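Local coordinates for putative 2OG-Fe(II) oxygenase family protein (Caulobacter crescentus CB15, PDB 3OOX), which probably acts as an iron(II)- and 2-oxoglutarate-dependent oxygenase, with a proposed ethylene-forming activity that also oxidises L-arginine, at residues K56-A60 / K96-H100; L134-D139 / N168-R172; N195-L201 / T265-F271. All coordinates share one frame; numbering follows the deposited sequence.

Contact 1 (K56-A60 / K96-H100)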
# COMPACT_ATOMS: atom_id res chain seq x y z
N LYS A 56 6.56 2.96 16.64
CA LYS A 56 7.94 3.00 17.16
C LYS A 56 8.00 2.43 18.58
O LYS A 56 8.91 1.68 18.92
CB LYS A 56 8.50 4.43 17.14
CG LYS A 56 8.71 5.05 15.75
CD LYS A 56 9.15 6.50 15.84
CE LYS A 56 9.59 7.02 14.47
NZ LYS A 56 9.87 8.49 14.51
N ALA A 57 7.02 2.77 19.40
CA ALA A 57 6.96 2.28 20.77
C ALA A 57 6.75 0.77 20.81
O ALA A 57 7.41 0.06 21.58
CB ALA A 57 5.83 3.01 21.55
N PHE A 58 5.86 0.27 19.95
CA PHE A 58 5.66 -1.17 19.87
C PHE A 58 6.96 -1.92 19.52
O PHE A 58 7.32 -2.91 20.16
CB PHE A 58 4.57 -1.57 18.87
CG PHE A 58 4.54 -3.05 18.66
CD1 PHE A 58 3.94 -3.88 19.60
CD2 PHE A 58 5.19 -3.64 17.59
CE1 PHE A 58 3.95 -5.24 19.47
CE2 PHE A 58 5.22 -5.02 17.47
CZ PHE A 58 4.61 -5.82 18.40
N PHE A 59 7.64 -1.45 18.47
CA PHE A 59 8.84 -2.14 17.99
C PHE A 59 10.01 -2.03 18.96
O PHE A 59 10.92 -2.87 18.94
CB PHE A 59 9.26 -1.64 16.59
CG PHE A 59 8.31 -2.05 15.48
CD1 PHE A 59 8.02 -3.40 15.28
CD2 PHE A 59 7.74 -1.11 14.65
CE1 PHE A 59 7.15 -3.80 14.26
CE2 PHE A 59 6.88 -1.50 13.62
CZ PHE A 59 6.58 -2.85 13.45
N ALA A 60 9.97 -1.01 19.82
CA ALA A 60 10.97 -0.87 20.91
C ALA A 60 10.75 -1.82 22.11
O ALA A 60 11.63 -1.93 22.98
CB ALA A 60 10.99 0.58 21.39
N LYS A 96 14.01 -6.91 9.12
CA LYS A 96 12.86 -6.04 9.19
C LYS A 96 11.77 -6.79 9.96
O LYS A 96 11.69 -8.03 9.92
CB LYS A 96 12.43 -5.64 7.79
CG LYS A 96 11.93 -6.82 6.95
CD LYS A 96 12.11 -6.61 5.47
CE LYS A 96 11.73 -7.87 4.68
NZ LYS A 96 12.80 -8.90 4.61
N GLU A 97 10.95 -6.03 10.68
CA GLU A 97 9.88 -6.59 11.47
C GLU A 97 8.59 -5.86 11.12
O GLU A 97 8.62 -4.70 10.71
CB GLU A 97 10.19 -6.53 12.97
CG GLU A 97 10.51 -5.13 13.49
CD GLU A 97 10.88 -5.10 14.95
OE1 GLU A 97 10.54 -6.06 15.68
OE2 GLU A 97 11.51 -4.10 15.35
N PHE A 98 7.45 -6.54 11.25
CA PHE A 98 6.17 -6.06 10.77
C PHE A 98 5.09 -6.12 11.85
O PHE A 98 5.10 -7.02 12.68
CB PHE A 98 5.61 -6.98 9.66
CG PHE A 98 6.48 -7.10 8.40
CD1 PHE A 98 7.60 -7.92 8.37
CD2 PHE A 98 6.10 -6.48 7.23
CE1 PHE A 98 8.33 -8.06 7.23
CE2 PHE A 98 6.83 -6.62 6.06
CZ PHE A 98 7.96 -7.38 6.07
N TRP A 99 4.11 -5.23 11.71
CA TRP A 99 2.81 -5.37 12.36
C TRP A 99 1.75 -5.19 11.27
O TRP A 99 1.83 -4.25 10.49
CB TRP A 99 2.58 -4.29 13.43
CG TRP A 99 1.26 -4.49 14.12
CD1 TRP A 99 0.04 -4.02 13.72
CD2 TRP A 99 1.03 -5.25 15.31
NE1 TRP A 99 -0.94 -4.43 14.59
CE2 TRP A 99 -0.35 -5.20 15.57
CE3 TRP A 99 1.87 -5.95 16.20
CZ2 TRP A 99 -0.92 -5.84 16.69
CZ3 TRP A 99 1.29 -6.59 17.31
CH2 TRP A 99 -0.08 -6.52 17.55
N HIS A 100 0.78 -6.08 11.20
CA HIS A 100 -0.32 -5.93 10.27
C HIS A 100 -1.66 -5.78 10.97
O HIS A 100 -2.01 -6.58 11.84
CB HIS A 100 -0.38 -7.13 9.34
CG HIS A 100 0.72 -7.15 8.35
ND1 HIS A 100 1.54 -8.25 8.17
CD2 HIS A 100 1.16 -6.20 7.49
CE1 HIS A 100 2.43 -7.97 7.22
NE2 HIS A 100 2.23 -6.73 6.80

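Contact 2 (L134-D139 / N168-R172)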
# COMPACT_ATOMS: atom_id res chain seq x y z
N LEU A 134 -5.23 5.83 11.79
CA LEU A 134 -4.43 5.92 10.57
C LEU A 134 -4.97 5.01 9.46
O LEU A 134 -5.01 5.41 8.28
CB LEU A 134 -2.95 5.64 10.87
CG LEU A 134 -1.97 5.82 9.69
CD1 LEU A 134 -1.95 7.23 9.13
CD2 LEU A 134 -0.53 5.41 10.07
N TYR A 135 -5.38 3.81 9.85
CA TYR A 135 -6.02 2.84 8.94
C TYR A 135 -7.21 3.50 8.23
O TYR A 135 -7.30 3.54 7.00
CB TYR A 135 -6.48 1.59 9.72
CG TYR A 135 -7.13 0.49 8.89
CD1 TYR A 135 -8.39 0.67 8.33
CD2 TYR A 135 -6.46 -0.69 8.62
CE1 TYR A 135 -8.98 -0.30 7.59
CE2 TYR A 135 -7.05 -1.71 7.84
CZ TYR A 135 -8.33 -1.48 7.32
OH TYR A 135 -8.91 -2.43 6.53
N ASN A 136 -8.09 4.07 9.04
CA ASN A 136 -9.31 4.65 8.47
C ASN A 136 -9.05 5.95 7.73
O ASN A 136 -9.72 6.24 6.72
CB ASN A 136 -10.34 4.83 9.60
CG ASN A 136 -10.88 3.49 10.11
OD1 ASN A 136 -10.80 3.21 11.33
ND2 ASN A 136 -11.37 2.65 9.21
N SER A 137 -8.07 6.73 8.17
CA SER A 137 -7.68 7.93 7.46
C SER A 137 -7.11 7.65 6.07
O SER A 137 -7.43 8.33 5.11
CB SER A 137 -6.66 8.68 8.30
OG SER A 137 -6.23 9.82 7.62
N LEU A 138 -6.23 6.66 6.00
CA LEU A 138 -5.64 6.30 4.70
C LEU A 138 -6.68 5.62 3.81
O LEU A 138 -6.66 5.80 2.59
CB LEU A 138 -4.41 5.44 4.91
CG LEU A 138 -3.21 6.22 5.46
CD1 LEU A 138 -2.09 5.27 5.90
CD2 LEU A 138 -2.68 7.24 4.47
N ASP A 139 -7.57 4.83 4.41
CA ASP A 139 -8.67 4.19 3.65
C ASP A 139 -9.55 5.28 3.04
O ASP A 139 -9.97 5.19 1.88
CB ASP A 139 -9.51 3.25 4.53
CG ASP A 139 -10.36 2.30 3.73
OD1 ASP A 139 -9.87 1.76 2.72
OD2 ASP A 139 -11.53 2.06 4.14
N ASN A 168 -10.76 -5.70 2.18
CA ASN A 168 -9.83 -6.51 2.98
C ASN A 168 -8.47 -5.81 3.04
O ASN A 168 -7.43 -6.40 2.74
CB ASN A 168 -9.70 -7.89 2.37
CG ASN A 168 -9.18 -8.92 3.35
OD1 ASN A 168 -8.84 -8.65 4.51
ND2 ASN A 168 -9.11 -10.17 2.85
N SER A 169 -8.51 -4.54 3.43
CA SER A 169 -7.34 -3.68 3.42
C SER A 169 -6.47 -3.88 4.63
O SER A 169 -6.95 -4.25 5.72
CB SER A 169 -7.77 -2.21 3.27
OG SER A 169 -8.52 -2.05 2.06
N VAL A 170 -5.18 -3.61 4.45
CA VAL A 170 -4.20 -3.86 5.52
C VAL A 170 -3.32 -2.64 5.68
O VAL A 170 -2.75 -2.15 4.71
CB VAL A 170 -3.36 -5.08 5.21
CG1 VAL A 170 -2.22 -5.23 6.24
CG2 VAL A 170 -4.21 -6.37 5.21
N LEU A 171 -3.20 -2.18 6.93
CA LEU A 171 -2.20 -1.19 7.32
C LEU A 171 -1.01 -1.96 7.85
O LEU A 171 -1.15 -2.77 8.79
CB LEU A 171 -2.70 -0.27 8.42
CG LEU A 171 -1.74 0.78 8.94
CD1 LEU A 171 -1.27 1.72 7.80
CD2 LEU A 171 -2.38 1.61 10.07
N ARG A 172 0.15 -1.79 7.21
CA ARG A 172 1.37 -2.45 7.62
C ARG A 172 2.24 -1.41 8.31
O ARG A 172 2.45 -0.31 7.80
CB ARG A 172 2.12 -2.95 6.39
CG ARG A 172 3.56 -3.48 6.67
CD ARG A 172 4.22 -3.94 5.37
NE ARG A 172 3.65 -5.17 4.88
CZ ARG A 172 3.91 -5.69 3.68
NH1 ARG A 172 4.74 -5.06 2.84
NH2 ARG A 172 3.33 -6.81 3.34
O HOH W 1 -10.84 -0.83 1.94

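Contact 3 (N195-L201 / T265-F271)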
# COMPACT_ATOMS: atom_id res chain seq x y z
N ASN A 195 -3.07 -5.69 -4.77
CA ASN A 195 -4.31 -5.12 -4.27
C ASN A 195 -4.86 -4.06 -5.23
O ASN A 195 -4.61 -4.12 -6.43
CB ASN A 195 -4.09 -4.63 -2.83
CG ASN A 195 -2.88 -3.70 -2.68
OD1 ASN A 195 -1.73 -4.17 -2.79
ND2 ASN A 195 -3.12 -2.40 -2.41
N THR A 196 -5.64 -3.12 -4.73
CA THR A 196 -6.29 -2.13 -5.59
C THR A 196 -5.41 -0.89 -5.79
O THR A 196 -4.94 -0.64 -6.91
CB THR A 196 -7.68 -1.78 -5.03
OG1 THR A 196 -8.45 -2.99 -4.95
CG2 THR A 196 -8.40 -0.67 -5.87
N ILE A 197 -5.17 -0.16 -4.72
CA ILE A 197 -4.11 0.85 -4.68
C ILE A 197 -3.40 0.78 -3.34
O ILE A 197 -3.99 0.35 -2.34
CB ILE A 197 -4.60 2.30 -4.90
CG1 ILE A 197 -5.72 2.67 -3.92
CG2 ILE A 197 -5.08 2.47 -6.37
CD1 ILE A 197 -6.11 4.19 -3.98
N THR A 198 -2.14 1.22 -3.30
CA THR A 198 -1.37 1.30 -2.06
C THR A 198 -0.96 2.76 -1.83
O THR A 198 -0.56 3.50 -2.78
CB THR A 198 -0.12 0.39 -2.16
OG1 THR A 198 -0.59 -0.93 -2.40
CG2 THR A 198 0.73 0.41 -0.89
N LEU A 199 -1.11 3.23 -0.58
CA LEU A 199 -0.85 4.59 -0.18
C LEU A 199 0.30 4.65 0.82
O LEU A 199 0.21 4.04 1.89
CB LEU A 199 -2.11 5.23 0.41
CG LEU A 199 -3.28 5.37 -0.55
CD1 LEU A 199 -4.27 4.24 -0.34
CD2 LEU A 199 -3.95 6.76 -0.44
N LEU A 200 1.36 5.38 0.48
CA LEU A 200 2.59 5.42 1.29
C LEU A 200 2.95 6.82 1.73
O LEU A 200 3.34 7.67 0.92
CB LEU A 200 3.75 4.86 0.48
CG LEU A 200 5.10 4.77 1.17
CD1 LEU A 200 5.11 3.77 2.31
CD2 LEU A 200 6.16 4.45 0.12
N LEU A 201 2.84 7.03 3.03
CA LEU A 201 3.40 8.22 3.66
C LEU A 201 4.93 8.13 3.82
O LEU A 201 5.51 7.04 3.81
CB LEU A 201 2.82 8.41 5.05
CG LEU A 201 1.33 8.69 5.10
CD1 LEU A 201 0.79 8.33 6.54
CD2 LEU A 201 1.00 10.13 4.67
N THR A 265 4.71 2.98 7.00
CA THR A 265 3.36 2.55 7.32
C THR A 265 2.46 2.54 6.07
O THR A 265 1.44 3.25 6.03
CB THR A 265 2.72 3.42 8.44
OG1 THR A 265 2.50 4.76 7.96
CG2 THR A 265 3.64 3.45 9.69
N PRO A 266 2.80 1.71 5.07
CA PRO A 266 1.96 1.63 3.89
C PRO A 266 0.56 1.05 4.16
O PRO A 266 0.41 0.17 4.98
CB PRO A 266 2.73 0.69 2.96
CG PRO A 266 3.57 -0.12 3.87
CD PRO A 266 3.95 0.80 5.00
N PHE A 267 -0.43 1.55 3.41
CA PHE A 267 -1.80 1.07 3.50
C PHE A 267 -2.14 0.41 2.17
O PHE A 267 -2.14 1.09 1.12
CB PHE A 267 -2.75 2.22 3.79
CG PHE A 267 -4.18 1.79 3.92
CD1 PHE A 267 -4.64 1.23 5.10
CD2 PHE A 267 -5.05 1.89 2.87
CE1 PHE A 267 -5.91 0.79 5.25
CE2 PHE A 267 -6.36 1.43 3.02
CZ PHE A 267 -6.78 0.93 4.25
N PHE A 268 -2.43 -0.88 2.22
CA PHE A 268 -2.79 -1.70 1.06
C PHE A 268 -4.31 -1.77 0.97
O PHE A 268 -4.96 -2.60 1.66
CB PHE A 268 -2.16 -3.08 1.19
CG PHE A 268 -0.66 -3.06 1.27
CD1 PHE A 268 0.10 -3.04 0.11
CD2 PHE A 268 -0.00 -3.07 2.49
CE1 PHE A 268 1.48 -3.06 0.18
CE2 PHE A 268 1.39 -3.02 2.54
CZ PHE A 268 2.12 -3.00 1.37
N LEU A 269 -4.86 -0.92 0.08
CA LEU A 269 -6.28 -0.83 -0.10
C LEU A 269 -6.74 -1.91 -1.05
O LEU A 269 -6.17 -2.08 -2.14
CB LEU A 269 -6.68 0.55 -0.62
CG LEU A 269 -8.14 0.98 -0.49
CD1 LEU A 269 -8.22 2.54 -0.48
CD2 LEU A 269 -9.01 0.38 -1.59
N HIS A 270 -7.72 -2.71 -0.60
CA HIS A 270 -8.28 -3.83 -1.35
C HIS A 270 -9.76 -3.62 -1.60
O HIS A 270 -10.46 -2.94 -0.83
CB HIS A 270 -8.22 -5.11 -0.52
CG HIS A 270 -6.86 -5.74 -0.39
ND1 HIS A 270 -5.76 -5.13 0.20
CD2 HIS A 270 -6.46 -6.98 -0.74
CE1 HIS A 270 -4.76 -6.00 0.22
NE2 HIS A 270 -5.14 -7.11 -0.35
N PHE A 271 -10.24 -4.24 -2.69
CA PHE A 271 -11.66 -4.32 -2.93
C PHE A 271 -12.32 -5.21 -1.82
O PHE A 271 -11.71 -6.03 -1.15
CB PHE A 271 -11.95 -5.00 -4.28
CG PHE A 271 -11.61 -4.18 -5.48
CD1 PHE A 271 -12.06 -2.89 -5.63
CD2 PHE A 271 -10.89 -4.73 -6.55
CE1 PHE A 271 -11.77 -2.13 -6.74
CE2 PHE A 271 -10.65 -3.99 -7.70
CZ PHE A 271 -11.05 -2.67 -7.78
O HOH W 2 1.07 5.26 4.30
O HOH W 3 5.38 5.54 6.00

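Contact 1 (K56-A60 / K96-H100)
Phe58 and Trp99 form the aromatic part of this contact. The edge of the indole six-membered ring points at a face of the Phe58 ring. The centroids are 4.8 Å apart and the planes meet at 68°, a T-shaped pair. The CE3-CZ3 edge of the indole makes the approach. Trp99 CE3 is nearest, 3.5 Å from Phe58 CZ, toward the rim of the ring rather than over its centre. Phe58 has CG anti to the backbone N (chi1 171°), which sends its ring out toward Trp99.

Phe59 makes the van der Waals part. Its ring and the Glu97 side chain lie alongside, running opposite ways. Phe59 CD1 lies 3.3 Å from the carboxylate carbon CD of Glu97, with the ring and carboxylate planes 33° apart. The outer edge of the ring reaches the strand backbone, where Phe59 CZ is 3.8 Å from Trp99 N. A face of the same ring takes Phe58 CD2, so the two phenylalanines pack on each other as well as on the strand.

The polar end of Glu97 is buried and has its partners outside the two segments. OE2 bonds to His175 ND1, while OE1 meets Lys66 NZ in a salt bridge and also bonds to Tyr79 OH. The nearby lysine would be expected to stabilise the carboxylate charge.

The contact sets the last turn of helix 45-59 against strand 97-101. That strand lies between strands 78-80 and 170-176, toward one end of the main sheet of the double-stranded beta-helix (jelly-roll) core, as in 2OG-Fe(II) oxygenases. Phe127 and Pro121 add to the packing round Trp99.

Contact 2 (L134-D139 / N168-R172)
Tyr135 lies along the backbone of 169-171, and its hydroxyl donates to Ser169 O at 2.8 Å. The hydroxyl oxygen sits above the carbonyl plane, 53° out of it. The acceptor lies at the edge of the tyrosine ring. Nearer the helix, Tyr135 CD2 is 3.8 Å from Leu171 CB, and ring and leucine lie alongside, pointing opposite ways. CG of Tyr135 is anti to the backbone N (chi1 -179°), which carries the ring back toward Ser169, just before the strand.

Leu171 packs against the helix with both methyls. CD2 meets Tyr135 N at 3.7 Å and Leu134 CB at 4.1 Å. CD1 touches Leu138 CD1, where the two leucines meet crosswise.

Farther out, a water joins Asp139 OD1 (2.9 Å) to Ser169 OG (2.6 Å). The other oxygen of Asp139 forms a salt bridge with Arg103, and Ser169 OG also bonds to His270 N. Phe267 meets the Tyr135 ring edge-to-face.

Helix 127-152 thus packs across strand 170-176, with short-segment axes 8.8 Å apart at 117°. A long helix backing the main sheet of the double-stranded beta-helix core is consistent with the 2OG-Fe(II) oxygenase family. Strands 97-101 and 262-269 flank strand 170-176 in that sheet.

Contact 3 (N195-L201 / T265-F271)
The His270 ring carries Asn195 CB over the centre of one face, a CH-pi contact 3.5 Å from the ring centroid. At its edge, His270 ND1 donates to Phe268 O, close to the ring plane. Thr196 OG1 sits over the centre of one face of the Phe271 ring, and Thr196 CG2 adds a CH-pi contact 4.1 Å from the centroid. The Phe268 ring has Asn195 OD1 near its edge, 3.6 Å from CD1, and the amide stands 79° to the ring.

Thr196 and Ile197 both face Leu269, a classic beta bulge. Beyond it the strands pair antiparallel, in the main sheet of the double-stranded beta-helix (jelly-roll) core of 2OG-Fe(II) oxygenases. Leu199 and Phe267 exchange two backbone bonds, and Leu269 N donates to Ile197 O. Side by side, Leu199, Phe267, Ile197 and Leu269 build one apolar face.

At the bulge Leu269 O accepts from Thr196 N at 2.8 Å and Asn195 ND2 at 3.1 Å. The amide nitrogen is 41° above that carbonyl plane. It also donates to Thr198 OG1 at 2.9 Å, and Asp193 bonds the same hydroxyl. Past the paired region, two waters bridge Leu201 and Thr265.

Two in-plane N-H bonds from ND2 fix the rotation of the buried Asn195 amide. It therefore links the carbonyl at the bulge, Leu269 O, to Thr198 on its own strand.

From the N terminus, contact 1 comes first, joining helix 45-59 to strand 97-101 and closing a loop of 35 residues. The chain then enters helix 127-152, and contact 2 returns it to strand 170-176 over 28 residues. Contact 3 closes the longest loop, 63 residues, by pairing 195-201 with 265-271. The three follow in series, with none nested or crossed. All reach the main mixed sheet of the double-stranded beta-helix, where strands 97-101, 170-176, 262-269 and 197-201 are successive neighbours. His100 with Arg172 joins contact 1 to contact 2. Val170 O with Phe268 N joins contact 2 to contact 3. Contacts 1 and 3 do not touch.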